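Local coordinates for protein phytochromobilin synthase (Solanum lycopersicum, PDB 6KME) that binds biliverdin IX alpha and probably reduces it, with ferredoxin as electron donor, to phytochromobilin, the chromophore of phytochrome, at residues A227-R230 with Y231-R235. The protein carries 1 engineered substitution. Sequence-based numbering, arbitrary orientation.
Sequences AQHR and YLTWR. With BLA (biliverdine IX alpha), chain B.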
# COMPACT_ATOMS: atom_id res chain seq x y z
N ALA A 227 7.99 12.50 -4.56
CA ALA A 227 6.63 11.98 -4.43
C ALA A 227 6.62 10.63 -3.73
O ALA A 227 5.77 10.38 -2.86
CB ALA A 227 5.96 11.88 -5.81
N GLN A 228 7.55 9.74 -4.09
CA GLN A 228 7.65 8.46 -3.40
C GLN A 228 8.09 8.63 -1.94
O GLN A 228 7.54 7.98 -1.05
CB GLN A 228 8.62 7.51 -4.12
CG GLN A 228 8.67 6.12 -3.46
CD GLN A 228 9.47 5.06 -4.22
OE1 GLN A 228 9.89 4.07 -3.63
NE2 GLN A 228 9.66 5.26 -5.53
N HIS A 229 9.07 9.51 -1.69
CA HIS A 229 9.54 9.72 -0.32
C HIS A 229 8.42 10.26 0.57
O HIS A 229 8.25 9.82 1.71
CB HIS A 229 10.74 10.67 -0.29
CG HIS A 229 11.30 10.89 1.08
ND1 HIS A 229 11.18 12.08 1.75
CD2 HIS A 229 11.95 10.04 1.92
CE1 HIS A 229 11.75 11.97 2.94
NE2 HIS A 229 12.22 10.74 3.06
N ARG A 230 7.63 11.21 0.05
CA ARG A 230 6.49 11.73 0.78
C ARG A 230 5.49 10.63 1.13
O ARG A 230 4.98 10.57 2.25
CB ARG A 230 5.81 12.84 -0.04
CG ARG A 230 4.55 13.47 0.61
CD ARG A 230 4.00 14.59 -0.30
NE ARG A 230 2.66 15.02 0.10
CZ ARG A 230 1.53 14.51 -0.39
NH1 ARG A 230 1.57 13.55 -1.31
NH2 ARG A 230 0.35 14.96 0.04
N TYR A 231 5.22 9.74 0.17
CA TYR A 231 4.32 8.61 0.40
C TYR A 231 4.86 7.67 1.48
O TYR A 231 4.13 7.26 2.38
CB TYR A 231 4.12 7.86 -0.92
CG TYR A 231 3.41 6.52 -0.84
CD1 TYR A 231 2.05 6.42 -1.13
CD2 TYR A 231 4.11 5.35 -0.54
CE1 TYR A 231 1.39 5.20 -1.08
CE2 TYR A 231 3.47 4.12 -0.48
CZ TYR A 231 2.11 4.05 -0.77
OH TYR A 231 1.45 2.84 -0.73
N LEU A 232 6.15 7.31 1.39
CA LEU A 232 6.75 6.45 2.41
C LEU A 232 6.73 7.14 3.77
O LEU A 232 6.56 6.48 4.81
CB LEU A 232 8.20 6.10 2.04
CG LEU A 232 8.40 5.36 0.72
CD1 LEU A 232 9.90 5.26 0.37
CD2 LEU A 232 7.75 3.98 0.81
N THR A 233 6.94 8.45 3.78
CA THR A 233 6.98 9.17 5.05
C THR A 233 5.61 9.17 5.71
O THR A 233 5.49 8.93 6.92
CB THR A 233 7.46 10.60 4.81
OG1 THR A 233 8.82 10.58 4.35
CG2 THR A 233 7.38 11.40 6.10
N TRP A 234 4.55 9.43 4.92
CA TRP A 234 3.20 9.36 5.47
C TRP A 234 2.91 7.99 6.07
O TRP A 234 2.52 7.88 7.24
CB TRP A 234 2.16 9.68 4.38
CG TRP A 234 0.78 9.31 4.82
CD1 TRP A 234 0.08 8.18 4.49
CD2 TRP A 234 -0.06 10.05 5.73
NE1 TRP A 234 -1.15 8.18 5.12
CE2 TRP A 234 -1.26 9.32 5.88
CE3 TRP A 234 0.07 11.27 6.40
CZ2 TRP A 234 -2.32 9.76 6.69
CZ3 TRP A 234 -0.98 11.72 7.21
CH2 TRP A 234 -2.16 10.96 7.34
N ARG A 235 3.13 6.93 5.29
CA ARG A 235 2.77 5.59 5.74
C ARG A 235 3.63 5.14 6.91
O ARG A 235 3.13 4.50 7.84
CB ARG A 235 2.85 4.60 4.57
CG ARG A 235 1.77 4.84 3.51
CD ARG A 235 1.59 3.63 2.58
NE ARG A 235 1.05 2.49 3.31
CZ ARG A 235 0.98 1.26 2.82
NH1 ARG A 235 1.41 1.00 1.58
NH2 ARG A 235 0.48 0.28 3.57
CHA BLA B . -7.74 -0.22 9.53
NA BLA B . -6.28 0.29 7.45
C1A BLA B . -7.39 0.56 8.27
C2A BLA B . -8.09 1.70 7.69
C3A BLA B . -7.35 2.11 6.50
C4A BLA B . -6.23 1.22 6.37
CMA BLA B . -7.66 3.23 5.51
CAA BLA B . -9.36 2.31 8.34
CBA BLA B . -8.95 3.22 9.48
CGA BLA B . -8.71 4.68 8.96
O1A BLA B . -9.66 5.09 8.35
O2A BLA B . -7.64 5.12 9.27
CHB BLA B . -5.16 1.18 5.27
NB BLA B . -4.63 3.52 4.87
C1B BLA B . -4.33 2.14 4.70
C2B BLA B . -3.34 2.17 3.46
C3B BLA B . -2.94 3.47 3.20
C4B BLA B . -3.73 4.37 4.15
CMB BLA B . -2.77 0.87 2.92
OB BLA B . -3.68 5.57 4.37
CAB BLA B . -2.04 4.24 2.26
CBB BLA B . -1.63 5.52 2.09
NC BLA B . -3.41 -3.15 8.68
C1C BLA B . -2.34 -3.42 7.78
C2C BLA B . -1.38 -4.34 8.55
C3C BLA B . -1.94 -4.55 9.82
C4C BLA B . -3.27 -3.78 9.93
CMC BLA B . -0.10 -4.81 7.86
OC BLA B . -2.39 -2.91 6.68
CAC BLA B . -1.34 -5.38 10.90
CBC BLA B . -0.07 -5.64 11.28
CHD BLA B . -4.24 -3.58 10.88
ND BLA B . -5.81 -1.81 9.84
C1D BLA B . -5.43 -2.65 10.81
C2D BLA B . -6.37 -2.63 12.00
C3D BLA B . -7.37 -1.72 11.70
C4D BLA B . -7.05 -1.15 10.28
CMD BLA B . -6.09 -3.51 13.20
CAD BLA B . -8.61 -1.25 12.47
CBD BLA B . -8.28 -0.37 13.66
CGD BLA B . -7.73 1.08 13.29
O1D BLA B . -6.71 1.33 13.91
O2D BLA B . -8.41 1.68 12.47
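T233 folds its hydroxyl back one turn of helix 218-238 onto H229: OG1 gives a hydrogen bond to H229 O at 2.8 Å, standing 41° above the carbonyl plane. T233 N reaches the same oxygen from the opposite face, so two donors grip it. With OG1 anti to its own carbonyl carbon (chi1 -65°), the hydroxyl also lies over one face of the H229 imidazole, 3.5 Å from CE1. That ring is tethered at both nitrogens, ND1 to Y277 and NE2 to V266 O. Next to this packed corner, L232 CG rests 3.3 Å from Q228 O, which accepts the nearly straight bond from L232 N, while L232 CD1 meets Q228 CG at 4.1 Å. The other flank is looser: A227 and R230 are partly exposed, and R230 gives its backbone O to W234 N while its extended side chain leads away past F174. Toward the bilin, R235 bends at chi3 (66°) and NH1 donates to Y231 OH at 3.0 Å; that hydroxyl also bonds N131, and NH2 forms a salt bridge with D239 and a hydrogen bond with N116. One guanidinium face receives the bilin methyl CMB, 3.4 Å from NH2, and CD packs against the vinyl carbon CAB. Replacing R235 by alanine removes the guanidinium, which would probably leave D239 without this salt bridge, Y231 OH without this donor and a gap beside the vinyl group. W234 turns its indole edge to the lactam oxygen OB, with NE1 3.7 Å away. R235 thus offers the pigment mainly van der Waals contact, while its partner N116 also hydrogen-bonds the bilin, consistent with a partly second-shell role beside the polar bonds from T168, S171 and R292.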